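Local coordinates for protein methionine gamma-lyase (Trichomonas vaginalis, PDB 1E5E) that is a tetrameric PLP-dependent enzyme of the Cys/Met metabolism family, with a large domain built on a seven-stranded sheet like that of the aminotransferases, at residues S65-K70 against L252-L257; E78-T83 against L221-A226. One frame throughout, in Å; residues are numbered along the deposited sequence.

Contact 1: S65-K70 against L252-L257; sequences SNLEGK and LITRGL
L67 and T254 meet at the middle of a buried helix-helix contact, where helix 62-75, which leads into strand 79-83, lies against helix 247-257 of the same PLP-dependent, aminotransferase-like fold. The short segments cross at 36° with their axes 9.6 Å apart, and both run in broadly the same direction. T254 points toward helix 62-75. L67 starts off to the side of the contact, but its CG, anti to the backbone N (chi1 175°), sets the branch point from which both methyls meet helix 247-257. The two side chains lie alongside each other, running in opposite senses, and T254 OG1 touches both CB and CD1 of L67, each at 3.5 Å. That hydroxyl also makes a weak hydrogen bond with A250 O, within its own helix. L67 CD1 reaches I253 CG2 as well, at 3.8 Å, and L67 CD2 lies 4.0 Å from I253 CB, so both methyls of the leucine touch the isoleucine. Further along, L257 CD2 lies 4.0 Å from K70 CB, and the same leucine continues onto I71 and L74 of helix 62-75. The far side of helix 247-257 belongs to the subunit interface: R255 forms a salt bridge with D216 of the second subunit. The methyl of T254, CG2, packs against the aliphatic K70 CD at 4.0 Å and against N66 ND2, whose side chain runs across the threonine at about a right angle. K70 bends at its last torsion (chi4 57°), and its NZ, also bonded to A15 O, donates to an in-plane lone pair of N66 OD1 at 2.6 Å.

Contact 2: E78-T83 against L221-A226; sequences EACVAT and LICGKA
A classic beta bulge opens this antiparallel strand pair, with E78 and A79 both facing G224. A79 N donates to G224 O at 2.9 Å, and G224 N returns a bond to A79 O at 3.0 Å. Beside the bulge the chain of 221-226 turns into helix 226-241, with K225 as N-cap. E78 reaches over this helix start: its OE1 accepts the A226 amide at 2.9 Å through the anti lone pair, and the bond is almost straight at 176°. The amide end of the helix would probably favour the carboxylate, and K225 NZ adds a nearby opposite charge, beyond salt-bridge range. Past the bulge the ladder is regular: V81 N to I222 O and I222 N to V81 O, each 2.9 Å, make the next hydrogen-bonded pair. This pair forms one end of the seven-stranded sheet of the large domain, in which 79-83 is an outermost strand and 220-224 is the one strand running against the others. On the face covered by helix 62-75, C80 turns SG anti to its backbone N (chi1 169°), and the sulfur lies 3.8 Å from L221 CD2. The same methyl is 3.9 Å from A82 CB, bridging both residues, while C80 SG and C223 SG touch at 4.1 Å without a disulfide. On the other face V81 and I222 pack CB to CB beneath helix 226-241, I222 also meeting A89 and T93 of helix 86-97. T83 crosses I222 at about a right angle, its CG2 against I222 CD1, and its OG1 is hydrogen-bonded to S85 O.

Helix 62-75 joins the two contacts, whose centres lie 12 Å apart: it packs on helix 247-257 and on the end of the sheet at once. L67, which carries contact 1, also touches contact 2 through L67 CD2 and L221 CD2, 4.1 Å apart. E68, on the same helix, turns away from 252-257 and accepts from the amide of A82 in strand 79-83, with E68 OE2 and A82 N 2.8 Å apart in a probable hydrogen bond; the same oxygen forms a salt bridge with R233 of helix 226-241. Neither T83 nor I253 touches the bound PPJ: the side chain of T83 is about 7 Å from it and that of I253 about 9 Å.

Contact 1: S65-K70 against L252-L257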
loop_
_atom_site.group_PDB
_atom_site.type_symbol
_atom_site.label_atom_id
_atom_site.label_comp_id
_atom_site.label_asym_id
_atom_site.label_seq_id
_atom_site.Cartn_x
_atom_site.Cartn_y
_atom_site.Cartn_z
ATOM N N SER A 65 -16.011 6.583 -1.795
ATOM C CA SER A 65 -17.064 7.122 -2.585
ATOM C C SER A 65 -16.755 6.939 -4.072
ATOM O O SER A 65 -17.704 6.702 -4.800
ATOM C CB SER A 65 -17.302 8.644 -2.412
ATOM O OG SER A 65 -17.586 8.821 -1.044
ATOM N N ASN A 66 -15.508 7.124 -4.477
ATOM C CA ASN A 66 -15.207 6.916 -5.893
ATOM C C ASN A 66 -15.642 5.517 -6.325
ATOM O O ASN A 66 -16.362 5.332 -7.308
ATOM C CB ASN A 66 -13.715 7.181 -6.167
ATOM C CG ASN A 66 -13.382 6.980 -7.637
ATOM O OD1 ASN A 66 -14.210 7.064 -8.548
ATOM N ND2 ASN A 66 -12.117 6.697 -7.882
ATOM N N LEU A 67 -15.175 4.462 -5.674
ATOM C CA LEU A 67 -15.603 3.103 -6.006
ATOM C C LEU A 67 -17.136 2.957 -5.949
ATOM O O LEU A 67 -17.748 2.348 -6.806
ATOM C CB LEU A 67 -15.083 2.151 -4.901
ATOM C CG LEU A 67 -15.532 0.688 -5.027
ATOM C CD1 LEU A 67 -15.073 0.205 -6.422
ATOM C CD2 LEU A 67 -14.949 -0.132 -3.873
ATOM N N GLU A 68 -17.783 3.463 -4.906
ATOM C CA GLU A 68 -19.225 3.379 -4.737
ATOM C C GLU A 68 -20.034 3.941 -5.894
ATOM O O GLU A 68 -20.977 3.271 -6.408
ATOM C CB GLU A 68 -19.633 3.995 -3.398
ATOM C CG GLU A 68 -19.153 3.171 -2.179
ATOM C CD GLU A 68 -19.412 3.939 -0.886
ATOM O OE1 GLU A 68 -19.602 5.188 -0.950
ATOM O OE2 GLU A 68 -19.497 3.326 0.222
ATOM N N GLY A 69 -19.669 5.100 -6.410
ATOM C CA GLY A 69 -20.375 5.771 -7.515
ATOM C C GLY A 69 -20.157 4.995 -8.796
ATOM O O GLY A 69 -21.060 4.815 -9.638
ATOM N N LYS A 70 -18.958 4.437 -8.934
ATOM C CA LYS A 70 -18.691 3.613 -10.132
ATOM C C LYS A 70 -19.577 2.375 -10.124
ATOM O O LYS A 70 -20.287 2.110 -11.127
ATOM C CB LYS A 70 -17.219 3.294 -10.239
ATOM C CG LYS A 70 -16.327 4.417 -10.773
ATOM C CD LYS A 70 -14.856 4.083 -10.677
ATOM C CE LYS A 70 -13.978 5.061 -11.486
ATOM N NZ LYS A 70 -14.218 6.465 -11.033
ATOM N N LEU A 252 -7.696 -0.406 -4.600
ATOM C CA LEU A 252 -7.322 -1.608 -5.318
ATOM C C LEU A 252 -8.499 -2.221 -6.080
ATOM O O LEU A 252 -8.357 -2.745 -7.210
ATOM C CB LEU A 252 -6.697 -2.657 -4.378
ATOM C CG LEU A 252 -5.282 -2.493 -3.858
ATOM C CD1 LEU A 252 -4.924 -3.657 -2.891
ATOM C CD2 LEU A 252 -4.235 -2.524 -4.995
ATOM N N ILE A 253 -9.695 -2.130 -5.551
ATOM C CA ILE A 253 -10.933 -2.640 -6.152
ATOM C C ILE A 253 -11.233 -1.778 -7.377
ATOM O O ILE A 253 -11.449 -2.325 -8.454
ATOM C CB ILE A 253 -12.146 -2.668 -5.219
ATOM C CG1 ILE A 253 -11.877 -3.644 -4.034
ATOM C CG2 ILE A 253 -13.412 -3.132 -5.999
ATOM C CD1 ILE A 253 -12.918 -3.466 -2.919
ATOM N N THR A 254 -11.116 -0.456 -7.208
ATOM C CA THR A 254 -11.291 0.436 -8.349
ATOM C C THR A 254 -10.315 0.083 -9.464
ATOM O O THR A 254 -10.678 0.069 -10.658
ATOM C CB THR A 254 -11.183 1.920 -7.952
ATOM O OG1 THR A 254 -12.294 2.176 -7.065
ATOM C CG2 THR A 254 -11.326 2.922 -9.115
ATOM N N ARG A 255 -9.059 -0.181 -9.117
ATOM C CA ARG A 255 -8.061 -0.596 -10.100
ATOM C C ARG A 255 -8.505 -1.871 -10.826
ATOM O O ARG A 255 -8.414 -1.961 -12.062
ATOM C CB ARG A 255 -6.697 -0.802 -9.443
ATOM C CG ARG A 255 -5.533 -1.099 -10.382
ATOM C CD ARG A 255 -4.304 -1.537 -9.606
ATOM N NE ARG A 255 -3.026 -1.131 -10.141
ATOM C CZ ARG A 255 -2.124 -1.999 -10.607
ATOM N NH1 ARG A 255 -2.382 -3.311 -10.671
ATOM N NH2 ARG A 255 -0.923 -1.599 -11.024
ATOM N N GLY A 256 -8.886 -2.867 -10.030
ATOM C CA GLY A 256 -9.347 -4.160 -10.506
ATOM C C GLY A 256 -10.607 -4.020 -11.385
ATOM O O GLY A 256 -10.734 -4.681 -12.424
ATOM N N LEU A 257 -11.517 -3.124 -11.023
ATOM C CA LEU A 257 -12.737 -2.849 -11.739
ATOM C C LEU A 257 -12.510 -2.357 -13.153
ATOM O O LEU A 257 -13.320 -2.561 -14.080
ATOM C CB LEU A 257 -13.552 -1.760 -10.986
ATOM C CG LEU A 257 -14.866 -1.323 -11.651
ATOM C CD1 LEU A 257 -15.853 -2.499 -11.835
ATOM C CD2 LEU A 257 -15.582 -0.254 -10.842
#

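Contact 2: E78-T83 against L221-A226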
loop_
_atom_site.group_PDB
_atom_site.type_symbol
_atom_site.label_atom_id
_atom_site.label_comp_id
_atom_site.label_asym_id
_atom_site.label_seq_id
_atom_site.Cartn_x
_atom_site.Cartn_y
_atom_site.Cartn_z
ATOM N N GLU A 78 -29.440 3.972 -7.313
ATOM C CA GLU A 78 -29.116 5.360 -6.953
ATOM C C GLU A 78 -27.800 5.438 -6.162
ATOM O O GLU A 78 -27.145 6.477 -6.164
ATOM C CB GLU A 78 -30.212 5.925 -6.018
ATOM C CG GLU A 78 -31.543 5.961 -6.797
ATOM C CD GLU A 78 -32.711 6.471 -5.969
ATOM O OE1 GLU A 78 -32.692 6.524 -4.729
ATOM O OE2 GLU A 78 -33.727 6.826 -6.611
ATOM N N ALA A 79 -27.487 4.436 -5.349
ATOM C CA ALA A 79 -26.379 4.562 -4.418
ATOM C C ALA A 79 -25.706 3.203 -4.258
ATOM O O ALA A 79 -26.255 2.178 -4.680
ATOM C CB ALA A 79 -26.881 5.106 -3.078
ATOM N N CYS A 80 -24.593 3.233 -3.564
ATOM C CA CYS A 80 -23.826 2.038 -3.240
ATOM C C CYS A 80 -23.027 2.335 -1.979
ATOM O O CYS A 80 -22.494 3.417 -1.728
ATOM C CB CYS A 80 -22.910 1.676 -4.441
ATOM S SG CYS A 80 -21.687 0.407 -4.012
ATOM N N VAL A 81 -22.923 1.373 -1.095
ATOM C CA VAL A 81 -22.183 1.391 0.158
ATOM C C VAL A 81 -21.150 0.254 0.085
ATOM O O VAL A 81 -21.550 -0.870 -0.216
ATOM C CB VAL A 81 -23.129 1.158 1.337
ATOM C CG1 VAL A 81 -22.386 1.035 2.668
ATOM C CG2 VAL A 81 -24.175 2.268 1.428
ATOM N N ALA A 82 -19.878 0.552 0.256
ATOM C CA ALA A 82 -18.847 -0.482 0.243
ATOM C C ALA A 82 -18.572 -0.984 1.635
ATOM O O ALA A 82 -18.822 -0.225 2.566
ATOM C CB ALA A 82 -17.492 0.015 -0.334
ATOM N N THR A 83 -18.148 -2.218 1.814
ATOM C CA THR A 83 -17.890 -2.754 3.124
ATOM C C THR A 83 -16.590 -3.571 3.059
ATOM O O THR A 83 -15.984 -3.723 1.985
ATOM C CB THR A 83 -18.982 -3.697 3.665
ATOM O OG1 THR A 83 -18.959 -4.839 2.812
ATOM C CG2 THR A 83 -20.375 -3.068 3.675
ATOM N N LEU A 221 -20.091 -4.988 -1.358
ATOM C CA LEU A 221 -20.860 -3.856 -1.853
ATOM C C LEU A 221 -22.354 -4.049 -1.712
ATOM O O LEU A 221 -22.903 -5.136 -1.807
ATOM C CB LEU A 221 -20.580 -3.604 -3.357
ATOM C CG LEU A 221 -19.098 -3.372 -3.721
ATOM C CD1 LEU A 221 -18.770 -3.899 -5.113
ATOM C CD2 LEU A 221 -18.679 -1.908 -3.566
ATOM N N ILE A 222 -23.063 -2.946 -1.467
ATOM C CA ILE A 222 -24.474 -2.888 -1.299
ATOM C C ILE A 222 -25.014 -1.853 -2.268
ATOM O O ILE A 222 -24.364 -0.793 -2.290
ATOM C CB ILE A 222 -24.887 -2.452 0.115
ATOM C CG1 ILE A 222 -24.278 -3.354 1.186
ATOM C CG2 ILE A 222 -26.424 -2.434 0.195
ATOM C CD1 ILE A 222 -24.344 -2.758 2.580
ATOM N N CYS A 223 -25.969 -2.209 -3.135
ATOM C CA CYS A 223 -26.392 -1.231 -4.143
ATOM C C CYS A 223 -27.927 -1.083 -4.098
ATOM O O CYS A 223 -28.602 -2.134 -4.024
ATOM C CB CYS A 223 -26.064 -1.730 -5.555
ATOM S SG CYS A 223 -24.340 -2.213 -5.764
ATOM N N GLY A 224 -28.426 0.131 -4.161
ATOM C CA GLY A 224 -29.891 0.274 -4.075
ATOM C C GLY A 224 -30.241 1.763 -3.969
ATOM O O GLY A 224 -29.477 2.629 -4.375
ATOM N N LYS A 225 -31.430 2.029 -3.473
ATOM C CA LYS A 225 -31.962 3.371 -3.325
ATOM C C LYS A 225 -31.157 4.155 -2.296
ATOM O O LYS A 225 -30.831 3.621 -1.252
ATOM C CB LYS A 225 -33.415 3.361 -2.804
ATOM C CG LYS A 225 -34.419 2.642 -3.682
ATOM C CD LYS A 225 -34.668 3.428 -4.969
ATOM C CE LYS A 225 -35.677 2.634 -5.820
ATOM N NZ LYS A 225 -35.788 3.332 -7.143
ATOM N N ALA A 226 -31.142 5.459 -2.462
ATOM C CA ALA A 226 -30.419 6.351 -1.554
ATOM C C ALA A 226 -31.009 6.333 -0.158
ATOM O O ALA A 226 -30.273 6.354 0.827
ATOM C CB ALA A 226 -30.372 7.731 -2.226
#